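Local coordinates for coat protein (Sulfolobus turreted icosahedral virus, PDB 2BBD) that serves as the major capsid protein of an archaeal virus and probably builds its icosahedral shell from double jelly-roll subunits, at residues G92-P100 with S109-E117. Residues are numbered along the deposited sequence; the frame is centred on the assembly and turned at random.
Sequences GQNPAYPAP and SVNLNVMWE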
ATOM      1  N   GLY A  92     -12.164   1.145  -8.051  1.00 23.00           N
ATOM      2  CA  GLY A  92     -12.189   2.577  -8.294  1.00 22.32           C
ATOM      3  C   GLY A  92     -13.176   3.368  -7.453  1.00 21.71           C
ATOM      4  O   GLY A  92     -13.292   4.572  -7.644  1.00 22.71           O
ATOM      5  N   GLN A  93     -13.867   2.705  -6.522  1.00 23.39           N
ATOM      6  CA  GLN A  93     -14.873   3.355  -5.673  1.00 23.85           C
ATOM      7  C   GLN A  93     -14.352   4.014  -4.389  1.00 25.20           C
ATOM      8  O   GLN A  93     -15.096   4.723  -3.708  1.00 27.13           O
ATOM      9  CB  GLN A  93     -15.975   2.338  -5.309  1.00 23.19           C
ATOM     10  CG  GLN A  93     -16.795   1.853  -6.519  1.00 22.40           C
ATOM     11  CD  GLN A  93     -17.564   0.552  -6.265  1.00 23.54           C
ATOM     12  OE1 GLN A  93     -18.086  -0.069  -7.204  1.00 27.21           O
ATOM     13  NE2 GLN A  93     -17.639   0.137  -5.008  1.00 20.84           N
ATOM     14  N   ASN A  94     -13.084   3.797  -4.053  1.00 23.89           N
ATOM     15  CA  ASN A  94     -12.539   4.371  -2.827  1.00 22.37           C
ATOM     16  C   ASN A  94     -12.751   5.877  -2.707  1.00 21.83           C
ATOM     17  O   ASN A  94     -12.464   6.635  -3.638  1.00 21.54           O
ATOM     18  CB  ASN A  94     -11.048   4.074  -2.711  1.00 21.57           C
ATOM     19  CG  ASN A  94     -10.479   4.519  -1.382  1.00 22.20           C
ATOM     20  OD1 ASN A  94      -9.588   5.371  -1.328  1.00 27.06           O
ATOM     21  ND2 ASN A  94     -10.997   3.954  -0.298  1.00 19.64           N
ATOM     22  N   PRO A  95     -13.255   6.337  -1.544  1.00 22.67           N
ATOM     23  CA  PRO A  95     -13.476   7.780  -1.372  1.00 21.53           C
ATOM     24  C   PRO A  95     -12.190   8.572  -1.570  1.00 20.38           C
ATOM     25  O   PRO A  95     -11.210   8.375  -0.860  1.00 21.78           O
ATOM     26  CB  PRO A  95     -14.013   7.885   0.056  1.00 21.93           C
ATOM     27  CG  PRO A  95     -14.763   6.560   0.226  1.00 21.03           C
ATOM     28  CD  PRO A  95     -13.790   5.573  -0.401  1.00 19.82           C
ATOM     29  N   ALA A  96     -12.197   9.456  -2.558  1.00 20.52           N
ATOM     30  CA  ALA A  96     -11.030  10.280  -2.852  1.00 22.74           C
ATOM     31  C   ALA A  96     -11.465  11.665  -3.318  1.00 20.43           C
ATOM     32  O   ALA A  96     -11.194  12.062  -4.436  1.00 22.09           O
ATOM     33  CB  ALA A  96     -10.160   9.608  -3.933  1.00 20.61           C
ATOM     34  N   TYR A  97     -12.147  12.395  -2.450  1.00 23.37           N
ATOM     35  CA  TYR A  97     -12.608  13.731  -2.789  1.00 20.39           C
ATOM     36  C   TYR A  97     -11.632  14.763  -2.226  1.00 20.94           C
ATOM     37  O   TYR A  97     -11.114  14.600  -1.112  1.00 22.30           O
ATOM     38  CB  TYR A  97     -14.003  13.970  -2.213  1.00 21.82           C
ATOM     39  CG  TYR A  97     -15.045  12.970  -2.667  1.00 22.46           C
ATOM     40  CD1 TYR A  97     -15.199  11.741  -2.015  1.00 25.10           C
ATOM     41  CD2 TYR A  97     -15.887  13.254  -3.744  1.00 24.94           C
ATOM     42  CE1 TYR A  97     -16.174  10.822  -2.430  1.00 24.53           C
ATOM     43  CE2 TYR A  97     -16.861  12.343  -4.163  1.00 27.18           C
ATOM     44  CZ  TYR A  97     -16.997  11.132  -3.501  1.00 26.08           C
ATOM     45  OH  TYR A  97     -17.951  10.239  -3.921  1.00 29.36           O
ATOM     46  N   PRO A  98     -11.337  15.817  -3.006  1.00 20.66           N
ATOM     47  CA  PRO A  98     -11.871  16.057  -4.353  1.00 21.25           C
ATOM     48  C   PRO A  98     -11.028  15.366  -5.431  1.00 22.22           C
ATOM     49  O   PRO A  98      -9.843  15.099  -5.226  1.00 22.15           O
ATOM     50  CB  PRO A  98     -11.809  17.577  -4.472  1.00 21.31           C
ATOM     51  CG  PRO A  98     -10.526  17.883  -3.779  1.00 19.24           C
ATOM     52  CD  PRO A  98     -10.606  17.005  -2.526  1.00 19.42           C
ATOM     53  N   ALA A  99     -11.644  15.078  -6.574  1.00 22.43           N
ATOM     54  CA  ALA A  99     -10.941  14.438  -7.676  1.00 23.61           C
ATOM     55  C   ALA A  99      -9.865  15.381  -8.196  1.00 25.55           C
ATOM     56  O   ALA A  99     -10.000  16.602  -8.119  1.00 28.08           O
ATOM     57  CB  ALA A  99     -11.918  14.094  -8.818  1.00 23.57           C
ATOM     58  N   PRO A 100      -8.778  14.818  -8.738  1.00 26.33           N
ATOM     59  CA  PRO A 100      -7.675  15.610  -9.281  1.00 25.18           C
ATOM     60  C   PRO A 100      -8.234  16.583 -10.324  1.00 24.57           C
ATOM     61  O   PRO A 100      -9.193  16.263 -11.010  1.00 24.55           O
ATOM     62  CB  PRO A 100      -6.784  14.556  -9.933  1.00 26.11           C
ATOM     63  CG  PRO A 100      -7.125  13.294  -9.218  1.00 25.07           C
ATOM     64  CD  PRO A 100      -8.591  13.385  -9.021  1.00 24.46           C
ATOM     65  N   SER A 109     -14.370  26.939  -1.345  1.00 26.88           N
ATOM     66  CA  SER A 109     -13.708  25.727  -0.903  1.00 27.50           C
ATOM     67  C   SER A 109     -14.433  24.503  -1.432  1.00 26.99           C
ATOM     68  O   SER A 109     -15.554  24.608  -1.950  1.00 26.06           O
ATOM     69  CB  SER A 109     -13.665  25.684   0.627  1.00 31.74           C
ATOM     70  OG  SER A 109     -14.975  25.649   1.154  1.00 34.76           O
ATOM     71  N   VAL A 110     -13.776  23.351  -1.323  1.00 23.18           N
ATOM     72  CA  VAL A 110     -14.361  22.092  -1.765  1.00 23.08           C
ATOM     73  C   VAL A 110     -14.223  21.050  -0.653  1.00 22.83           C
ATOM     74  O   VAL A 110     -13.374  21.183   0.245  1.00 20.35           O
ATOM     75  CB  VAL A 110     -13.703  21.565  -3.092  1.00 21.82           C
ATOM     76  CG1 VAL A 110     -14.038  22.511  -4.253  1.00 20.87           C
ATOM     77  CG2 VAL A 110     -12.199  21.428  -2.937  1.00 17.99           C
ATOM     78  N   ASN A 111     -15.068  20.023  -0.703  1.00 22.74           N
ATOM     79  CA  ASN A 111     -15.045  18.979   0.318  1.00 22.26           C
ATOM     80  C   ASN A 111     -13.871  18.026   0.131  1.00 21.57           C
ATOM     81  O   ASN A 111     -13.531  17.656  -0.987  1.00 21.62           O
ATOM     82  CB  ASN A 111     -16.351  18.173   0.296  1.00 22.74           C
ATOM     83  CG  ASN A 111     -17.581  19.051   0.376  1.00 25.42           C
ATOM     84  OD1 ASN A 111     -17.657  19.949   1.214  1.00 27.36           O
ATOM     85  ND2 ASN A 111     -18.563  18.787  -0.491  1.00 26.94           N
ATOM     86  N   LEU A 112     -13.262  17.630   1.243  1.00 21.33           N
ATOM     87  CA  LEU A 112     -12.142  16.703   1.225  1.00 20.94           C
ATOM     88  C   LEU A 112     -12.533  15.419   1.970  1.00 22.24           C
ATOM     89  O   LEU A 112     -13.025  15.473   3.107  1.00 21.11           O
ATOM     90  CB  LEU A 112     -10.924  17.348   1.894  1.00 22.15           C
ATOM     91  CG  LEU A 112      -9.679  16.501   2.179  1.00 24.85           C
ATOM     92  CD1 LEU A 112      -8.983  16.068   0.877  1.00 25.43           C
ATOM     93  CD2 LEU A 112      -8.743  17.332   3.026  1.00 21.60           C
ATOM     94  N   ASN A 113     -12.323  14.274   1.320  1.00 21.24           N
ATOM     95  CA  ASN A 113     -12.635  12.971   1.909  1.00 21.67           C
ATOM     96  C   ASN A 113     -11.822  11.894   1.199  1.00 21.49           C
ATOM     97  O   ASN A 113     -12.176  11.437   0.108  1.00 21.49           O
ATOM     98  CB  ASN A 113     -14.136  12.669   1.804  1.00 21.79           C
ATOM     99  CG  ASN A 113     -14.499  11.279   2.338  1.00 25.95           C
ATOM    100  OD1 ASN A 113     -13.705  10.635   3.018  1.00 26.06           O
ATOM    101  ND2 ASN A 113     -15.705  10.822   2.033  1.00 28.87           N
ATOM    102  N   VAL A 114     -10.716  11.519   1.836  1.00 21.72           N
ATOM    103  CA  VAL A 114      -9.791  10.520   1.328  1.00 20.63           C
ATOM    104  C   VAL A 114      -9.699   9.349   2.309  1.00 20.76           C
ATOM    105  O   VAL A 114      -9.590   9.542   3.526  1.00 19.72           O
ATOM    106  CB  VAL A 114      -8.384  11.129   1.149  1.00 21.21           C
ATOM    107  CG1 VAL A 114      -7.471  10.150   0.402  1.00 18.51           C
ATOM    108  CG2 VAL A 114      -8.487  12.466   0.404  1.00 17.92           C
HETATM  109  N   MSE A 115      -9.725   8.134   1.778  1.00 22.93           N
HETATM  110  CA  MSE A 115      -9.659   6.952   2.621  1.00 22.72           C
HETATM  111  C   MSE A 115      -8.532   5.986   2.267  1.00 23.66           C
HETATM  112  O   MSE A 115      -8.154   5.845   1.095  1.00 22.84           O
HETATM  113  CB  MSE A 115     -10.988   6.200   2.563  1.00 25.37           C
HETATM  114  CG  MSE A 115     -11.082   5.068   3.570  1.00 33.66           C
HETATM  115 SE   MSE A 115     -12.701   4.036   3.383  1.00 51.96          SE
HETATM  116  CE  MSE A 115     -13.914   5.160   4.385  1.00 42.14           C
ATOM    117  N   TRP A 116      -7.997   5.339   3.303  1.00 20.61           N
ATOM    118  CA  TRP A 116      -6.943   4.335   3.175  1.00 21.50           C
ATOM    119  C   TRP A 116      -7.252   3.265   4.208  1.00 22.85           C
ATOM    120  O   TRP A 116      -7.752   3.572   5.292  1.00 24.16           O
ATOM    121  CB  TRP A 116      -5.572   4.890   3.525  1.00 18.98           C
ATOM    122  CG  TRP A 116      -5.038   5.955   2.646  1.00 18.60           C
ATOM    123  CD1 TRP A 116      -4.203   5.797   1.577  1.00 16.99           C
ATOM    124  CD2 TRP A 116      -5.171   7.364   2.847  1.00 19.66           C
ATOM    125  NE1 TRP A 116      -3.794   7.021   1.112  1.00 17.43           N
ATOM    126  CE2 TRP A 116      -4.371   8.002   1.875  1.00 17.22           C
ATOM    127  CE3 TRP A 116      -5.886   8.153   3.761  1.00 19.88           C
ATOM    128  CZ2 TRP A 116      -4.255   9.394   1.794  1.00 19.93           C
ATOM    129  CZ3 TRP A 116      -5.772   9.545   3.674  1.00 17.15           C
ATOM    130  CH2 TRP A 116      -4.959  10.145   2.698  1.00 18.03           C
ATOM    131  N   GLU A 117      -6.955   2.014   3.878  1.00 25.00           N
ATOM    132  CA  GLU A 117      -7.176   0.922   4.814  1.00 25.36           C
ATOM    133  C   GLU A 117      -5.937   0.060   4.905  1.00 25.49           C
ATOM    134  O   GLU A 117      -5.191  -0.083   3.932  1.00 26.95           O
ATOM    135  CB  GLU A 117      -8.357   0.047   4.392  1.00 28.44           C
ATOM    136  CG  GLU A 117      -9.688   0.753   4.422  1.00 31.73           C
ATOM    137  CD  GLU A 117     -10.865  -0.206   4.383  1.00 35.71           C
ATOM    138  OE1 GLU A 117     -10.827  -1.180   3.594  1.00 38.07           O
ATOM    139  OE2 GLU A 117     -11.835   0.026   5.138  1.00 36.67           O
TER
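The carbonyl O of Y97 accepts the backbone N-H of N113 at 2.7 Å, nearly straight at the hydrogen (170°), and also takes a CA-H...O contact from L112 CA. L112 CD1 also packs on Y97 O, at 3.3 Å. Y97 N answers with a bond to N113 O, also 2.7 Å, completing an antiparallel hydrogen-bonded pair. Two residues further along strand 108-123, M115 N donates to P95 O at 3.0 Å with a more bent geometry. Two residues, A96 and Y97, sit opposite the single N113, which makes a classic beta bulge: both backbone nitrogens lie near N113 O, but only that of Y97 bonds to it. On the face carrying Y97 and N113, the phenol ring and the amide lie side by side with planes 20° apart; chi1 of N113 (177°) sets its amide anti to the backbone N, where ND2 stands 3.9 Å from P95 CB. P95 CD meets M115 CB alongside. Beyond a cis peptide bond, the P98 ring turns CG onto V110 CG2 (4.0 Å), crossing it at about a right angle, and CD onto L112 CD1. Strand 29-43 pairs with the other edge of strand 108-123, and residues 96-97 are the outermost strand of this antiparallel sheet within the chain, consistent with the jelly-roll fold of viral capsid proteins.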